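Local coordinates for protein myosin-17 (Arabidopsis thaliana, PDB 7KFL) that works as a plant class XI myosin motor, probably carrying cargo along actin filaments and recognising that cargo through its globular tail, at residues Gln245-Ile250 against Asp297-Ile302; Ser331-Tyr336 against Ser374-Asp379. One frame throughout, in Å; residues are numbered along the deposited sequence.

Contact 1. Residues Gln245-Ile250 against Asp297-Ile302; sequences QIFSFI and DELRHI
L299 reaches across to F247 and I250, and its forked tip joins two parts of the all-helical DIL domain, the module shared with the globular tails of class V myosins. Helix 236-260 supplies the first surface; the second is a turn that ends in the N-cap residue of helix 300-309, L299 itself. The side chain leaves its backbone with CG anti to the carbonyl carbon (chi1 -64°), and its two methyls then divide the work. CD1 comes obliquely to the phenyl group, 3.6 Å from F247 CD2, and also lies near CE2 of the same ring. CD2 turns to the helix: it sits 3.6 Å from I250 CG2 and only 3.5 Å from the backbone oxygen F247 O. The I250 branch used here is the one anti to its backbone N, while CG1 stands beside that N. W283, L280 and C284 of helix 267-287 also pack on the phenyl ring of F247, and L280 also touches I250, which makes this a three-way apolar junction.

The backbones come closest one residue earlier, where S248 CA and E298 CA are 5.3 Å apart. There E298 CB rests 4.0 Å from F247 C, and the bend at chi2 (-61°) sets the CD that carries OE1 beside S248. No hydrogen bond joins the two segments directly; what they share is van der Waals packing. Polar groups beside the packing find partners elsewhere: S248 OG bonds to D381 N, and N251 OD1, one residue beyond the segment on helix 236-260, accepts from I302 N in the first turn of helix 300-309. Where E298 is partly exposed, its carboxylate oxygen OE1 lies 3.5 Å from S248 CB, touching the carbon and not the hydroxyl.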
loop_
_atom_site.group_PDB
_atom_site.type_symbol
_atom_site.label_atom_id
_atom_site.label_comp_id
_atom_site.label_asym_id
_atom_site.label_seq_id
_atom_site.Cartn_x
_atom_site.Cartn_y
_atom_site.Cartn_z
ATOM N N GLN A 245 -0.618 -1.827 -3.419
ATOM C CA GLN A 245 0.869 -1.734 -3.370
ATOM C C GLN A 245 1.451 -2.964 -2.657
ATOM O O GLN A 245 2.577 -3.360 -3.006
ATOM C CB GLN A 245 1.310 -0.434 -2.692
ATOM C CG GLN A 245 1.057 0.806 -3.539
ATOM C CD GLN A 245 1.937 1.973 -3.160
ATOM O OE1 GLN A 245 2.291 2.161 -1.996
ATOM N NE2 GLN A 245 2.294 2.778 -4.148
ATOM N N ILE A 246 0.722 -3.545 -1.700
ATOM C CA ILE A 246 1.170 -4.731 -0.908
ATOM C C ILE A 246 1.029 -6.001 -1.759
ATOM O O ILE A 246 1.926 -6.861 -1.676
ATOM C CB ILE A 246 0.394 -4.826 0.422
ATOM C CG1 ILE A 246 0.828 -3.729 1.396
ATOM C CG2 ILE A 246 0.529 -6.209 1.044
ATOM C CD1 ILE A 246 2.155 -3.993 2.072
ATOM N N PHE A 247 -0.057 -6.129 -2.528
ATOM C CA PHE A 247 -0.295 -7.282 -3.438
ATOM C C PHE A 247 0.730 -7.236 -4.578
ATOM O O PHE A 247 1.190 -8.315 -5.011
ATOM C CB PHE A 247 -1.746 -7.316 -3.926
ATOM C CG PHE A 247 -2.666 -8.131 -3.051
ATOM C CD1 PHE A 247 -2.845 -7.806 -1.714
ATOM C CD2 PHE A 247 -3.349 -9.227 -3.557
ATOM C CE1 PHE A 247 -3.688 -8.555 -0.907
ATOM C CE2 PHE A 247 -4.193 -9.975 -2.750
ATOM C CZ PHE A 247 -4.361 -9.639 -1.426
ATOM N N SER A 248 1.087 -6.030 -5.028
ATOM C CA SER A 248 2.248 -5.758 -5.920
ATOM C C SER A 248 3.498 -6.449 -5.356
ATOM O O SER A 248 4.136 -7.214 -6.099
ATOM C CB SER A 248 2.463 -4.274 -6.103
ATOM O OG SER A 248 3.846 -3.955 -6.159
ATOM N N PHE A 249 3.811 -6.205 -4.080
ATOM C CA PHE A 249 4.959 -6.802 -3.346
ATOM C C PHE A 249 4.848 -8.334 -3.354
ATOM O O PHE A 249 5.855 -9.008 -3.649
ATOM C CB PHE A 249 5.027 -6.232 -1.926
ATOM C CG PHE A 249 5.958 -6.953 -0.987
ATOM C CD1 PHE A 249 7.329 -6.751 -1.052
ATOM C CD2 PHE A 249 5.463 -7.817 -0.023
ATOM C CE1 PHE A 249 8.184 -7.407 -0.180
ATOM C CE2 PHE A 249 6.321 -8.474 0.847
ATOM C CZ PHE A 249 7.679 -8.266 0.769
ATOM N N ILE A 250 3.666 -8.871 -3.040
ATOM C CA ILE A 250 3.401 -10.343 -3.001
ATOM C C ILE A 250 3.653 -10.921 -4.397
ATOM O O ILE A 250 4.380 -11.930 -4.500
ATOM C CB ILE A 250 1.975 -10.641 -2.492
ATOM C CG1 ILE A 250 1.874 -10.429 -0.979
ATOM C CG2 ILE A 250 1.530 -12.043 -2.891
ATOM C CD1 ILE A 250 0.458 -10.337 -0.460
ATOM N N ASP A 297 -5.798 -8.027 -9.167
ATOM C CA ASP A 297 -5.244 -7.848 -10.538
ATOM C C ASP A 297 -3.734 -7.569 -10.485
ATOM O O ASP A 297 -3.084 -7.695 -11.536
ATOM C CB ASP A 297 -5.990 -6.748 -11.299
ATOM C CG ASP A 297 -7.376 -7.168 -11.764
ATOM O OD1 ASP A 297 -7.572 -8.378 -12.019
ATOM O OD2 ASP A 297 -8.251 -6.283 -11.866
ATOM N N GLU A 298 -3.190 -7.217 -9.319
ATOM C CA GLU A 298 -1.729 -7.009 -9.125
ATOM C C GLU A 298 -0.991 -8.353 -9.146
ATOM O O GLU A 298 0.225 -8.335 -9.407
ATOM C CB GLU A 298 -1.461 -6.247 -7.826
ATOM C CG GLU A 298 -1.746 -4.763 -7.950
ATOM C CD GLU A 298 -0.881 -4.072 -8.989
ATOM O OE1 GLU A 298 0.359 -4.150 -8.862
ATOM O OE2 GLU A 298 -1.449 -3.487 -9.939
ATOM N N LEU A 299 -1.695 -9.465 -8.896
ATOM C CA LEU A 299 -1.126 -10.844 -8.889
ATOM C C LEU A 299 -1.206 -11.471 -10.291
ATOM O O LEU A 299 -0.926 -12.684 -10.400
ATOM C CB LEU A 299 -1.894 -11.702 -7.876
ATOM C CG LEU A 299 -1.788 -11.280 -6.412
ATOM C CD1 LEU A 299 -2.699 -12.132 -5.545
ATOM C CD2 LEU A 299 -0.356 -11.373 -5.909
ATOM N N ARG A 300 -1.570 -10.693 -11.318
ATOM C CA ARG A 300 -1.823 -11.190 -12.701
ATOM C C ARG A 300 -0.604 -11.966 -13.225
ATOM O O ARG A 300 -0.823 -12.939 -13.969
ATOM C CB ARG A 300 -2.220 -10.041 -13.638
ATOM C CG ARG A 300 -1.186 -8.933 -13.776
ATOM C CD ARG A 300 -1.764 -7.701 -14.453
ATOM N NE ARG A 300 -0.865 -6.551 -14.368
ATOM C CZ ARG A 300 -0.398 -5.845 -15.401
ATOM N NH1 ARG A 300 -0.745 -6.140 -16.645
ATOM N NH2 ARG A 300 0.413 -4.824 -15.179
ATOM N N HIS A 301 0.621 -11.568 -12.856
ATOM C CA HIS A 301 1.885 -12.260 -13.238
ATOM C C HIS A 301 1.924 -13.659 -12.614
ATOM O O HIS A 301 1.978 -14.645 -13.373
ATOM C CB HIS A 301 3.132 -11.474 -12.807
ATOM C CG HIS A 301 3.381 -10.213 -13.566
ATOM N ND1 HIS A 301 4.249 -10.162 -14.641
ATOM C CD2 HIS A 301 2.915 -8.958 -13.393
ATOM C CE1 HIS A 301 4.292 -8.931 -15.108
ATOM N NE2 HIS A 301 3.481 -8.173 -14.360
ATOM N N ILE A 302 1.926 -13.735 -11.280
ATOM C CA ILE A 302 2.063 -15.017 -10.522
ATOM C C ILE A 302 0.889 -15.938 -10.878
ATOM O O ILE A 302 1.133 -17.140 -11.063
ATOM C CB ILE A 302 2.200 -14.786 -8.998
ATOM C CG1 ILE A 302 2.436 -16.098 -8.241
ATOM C CG2 ILE A 302 1.007 -14.035 -8.425
ATOM C CD1 ILE A 302 3.661 -16.868 -8.684
#

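Contact 2. Residues Ser331-Tyr336 against Ser374-Asp379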
loop_
_atom_site.group_PDB
_atom_site.type_symbol
_atom_site.label_atom_id
_atom_site.label_comp_id
_atom_site.label_asym_id
_atom_site.label_seq_id
_atom_site.Cartn_x
_atom_site.Cartn_y
_atom_site.Cartn_z
ATOM N N SER A 331 6.496 -11.733 -20.294
ATOM C CA SER A 331 7.444 -11.489 -21.412
ATOM C C SER A 331 7.992 -12.829 -21.921
ATOM O O SER A 331 7.885 -13.836 -21.187
ATOM C CB SER A 331 8.564 -10.580 -20.982
ATOM O OG SER A 331 9.484 -11.274 -20.155
ATOM N N ILE A 332 8.572 -12.829 -23.124
ATOM C CA ILE A 332 9.205 -14.026 -23.752
ATOM C C ILE A 332 10.364 -14.493 -22.861
ATOM O O ILE A 332 10.482 -15.714 -22.655
ATOM C CB ILE A 332 9.664 -13.725 -25.194
ATOM C CG1 ILE A 332 8.483 -13.448 -26.130
ATOM C CG2 ILE A 332 10.553 -14.842 -25.725
ATOM C CD1 ILE A 332 7.579 -14.643 -26.378
ATOM N N GLN A 333 11.177 -13.561 -22.353
ATOM C CA GLN A 333 12.387 -13.874 -21.541
ATOM C C GLN A 333 11.965 -14.573 -20.240
ATOM O O GLN A 333 12.732 -15.436 -19.764
ATOM C CB GLN A 333 13.211 -12.616 -21.239
ATOM C CG GLN A 333 14.716 -12.851 -21.310
ATOM C CD GLN A 333 15.475 -12.307 -20.121
ATOM O OE1 GLN A 333 15.473 -11.107 -19.853
ATOM N NE2 GLN A 333 16.155 -13.191 -19.407
ATOM N N GLN A 334 10.795 -14.216 -19.696
ATOM C CA GLN A 334 10.217 -14.823 -18.466
ATOM C C GLN A 334 9.758 -16.253 -18.772
ATOM O O GLN A 334 10.181 -17.173 -18.044
ATOM C CB GLN A 334 9.048 -13.986 -17.939
ATOM C CG GLN A 334 9.477 -12.688 -17.269
ATOM C CD GLN A 334 8.334 -11.719 -17.090
ATOM O OE1 GLN A 334 7.240 -11.914 -17.617
ATOM N NE2 GLN A 334 8.582 -10.653 -16.345
ATOM N N LEU A 335 8.923 -16.421 -19.805
ATOM C CA LEU A 335 8.377 -17.735 -20.247
ATOM C C LEU A 335 9.527 -18.715 -20.494
ATOM O O LEU A 335 9.426 -19.862 -20.023
ATOM C CB LEU A 335 7.550 -17.548 -21.522
ATOM C CG LEU A 335 6.195 -16.866 -21.338
ATOM C CD1 LEU A 335 5.575 -16.533 -22.685
ATOM C CD2 LEU A 335 5.251 -17.734 -20.519
ATOM N N TYR A 336 10.568 -18.279 -21.207
ATOM C CA TYR A 336 11.741 -19.111 -21.588
ATOM C C TYR A 336 12.373 -19.708 -20.325
ATOM O O TYR A 336 12.557 -20.937 -20.283
ATOM C CB TYR A 336 12.754 -18.297 -22.398
ATOM C CG TYR A 336 14.025 -19.042 -22.722
ATOM C CD1 TYR A 336 14.082 -19.933 -23.782
ATOM C CD2 TYR A 336 15.170 -18.868 -21.960
ATOM C CE1 TYR A 336 15.243 -20.628 -24.080
ATOM C CE2 TYR A 336 16.339 -19.555 -22.243
ATOM C CZ TYR A 336 16.378 -20.437 -23.309
ATOM O OH TYR A 336 17.528 -21.117 -23.593
ATOM N N SER A 374 13.764 -5.970 -22.135
ATOM C CA SER A 374 12.562 -6.806 -21.884
ATOM C C SER A 374 12.440 -7.078 -20.382
ATOM O O SER A 374 13.481 -7.103 -19.693
ATOM C CB SER A 374 12.609 -8.089 -22.681
ATOM O OG SER A 374 13.745 -8.869 -22.333
ATOM N N SER A 375 11.211 -7.261 -19.897
ATOM C CA SER A 375 10.903 -7.585 -18.480
ATOM C C SER A 375 11.413 -8.996 -18.163
ATOM O O SER A 375 11.140 -9.917 -18.957
ATOM C CB SER A 375 9.426 -7.461 -18.202
ATOM O OG SER A 375 8.976 -6.137 -18.433
ATOM N N PHE A 376 12.154 -9.146 -17.061
ATOM C CA PHE A 376 12.520 -10.457 -16.466
ATOM C C PHE A 376 12.040 -10.467 -15.010
ATOM O O PHE A 376 10.855 -10.790 -14.791
ATOM C CB PHE A 376 14.012 -10.744 -16.654
ATOM C CG PHE A 376 14.421 -12.146 -16.277
ATOM C CD1 PHE A 376 13.853 -13.240 -16.912
ATOM C CD2 PHE A 376 15.372 -12.376 -15.293
ATOM C CE1 PHE A 376 14.225 -14.530 -16.570
ATOM C CE2 PHE A 376 15.743 -13.669 -14.951
ATOM C CZ PHE A 376 15.169 -14.743 -15.591
ATOM N N LEU A 377 12.903 -10.101 -14.056
ATOM C CA LEU A 377 12.522 -9.935 -12.629
ATOM C C LEU A 377 11.549 -8.758 -12.512
ATOM O O LEU A 377 11.676 -7.806 -13.302
ATOM C CB LEU A 377 13.776 -9.708 -11.778
ATOM C CG LEU A 377 14.746 -10.886 -11.703
ATOM C CD1 LEU A 377 15.964 -10.531 -10.869
ATOM C CD2 LEU A 377 14.069 -12.123 -11.137
ATOM N N LEU A 378 10.600 -8.843 -11.577
ATOM C CA LEU A 378 9.614 -7.770 -11.286
ATOM C C LEU A 378 10.127 -6.914 -10.124
ATOM O O LEU A 378 10.980 -7.396 -9.345
ATOM C CB LEU A 378 8.257 -8.395 -10.947
ATOM C CG LEU A 378 7.638 -9.282 -12.026
ATOM C CD1 LEU A 378 6.325 -9.875 -11.543
ATOM C CD2 LEU A 378 7.419 -8.511 -13.316
ATOM N N ASP A 379 9.622 -5.684 -10.031
ATOM C CA ASP A 379 9.866 -4.759 -8.894
ATOM C C ASP A 379 8.506 -4.288 -8.374
ATOM O O ASP A 379 7.609 -4.040 -9.205
ATOM C CB ASP A 379 10.759 -3.589 -9.310
ATOM C CG ASP A 379 11.687 -3.111 -8.208
ATOM O OD1 ASP A 379 11.390 -3.391 -7.025
ATOM O OD2 ASP A 379 12.705 -2.466 -8.539
#
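Q334 meets F376 through a side chain that joins a helix N terminus to an irregular stretch of the chain. From CB, CG is set anti to the carbonyl carbon (chi1 -74°), and the chain then runs extended. CG passes 3.6 Å from S375 O, and CD carries the amide on to its two bonds. NE2 donates to F376 O at 2.8 Å, a fairly straight bond (158°) with the acceptor close to the amide plane. OE1 turns back and accepts from S331 N at 2.8 Å, the donor standing above the carbonyl plane.

That second bond is half of a capping box: S331, the N-cap of helix 332-341, accepts in return from Q334 N at its OG. The same hydroxyl donates to S375 O, modelled at a very short distance whose exact value is doubtful. One residue before Q334, Q333 lays its amide over one face of the F376 ring, the two planes 10° apart, with NE2 3.4 Å from F376 CD1 and offset toward the rim. F255 of helix 236-260 packs on Q334 too.

F376 O thus receives a donor from the helix's first turn, and S375 O, less certainly, one from the N-cap. The chemistry implies that helix 332-341 grips the irregular segment by main-chain oxygens, while the phenyl ring offers a face to the nearly parallel Q333 amide.

Coming from the N terminus, the chain runs through the helices before residue 236 and enters helix 236-260, then turns through helix 267-287 and closes contact 1 at the start of helix 300-309. Helix 319-326 follows. Contact 2 opens at the beginning of helix 332-341 and closes after helix 354-369, so the two loops stand in series and neither encloses nor crosses the other. Their centres are 15 Å apart, yet they meet directly, H301 CG packing 3.6 Å from L378 CD1. From contact 2 the chain runs back along helix 236-260: within the contact L378 N bonds to N256 OD1, and further on S383 O accepts from Q245 NE2.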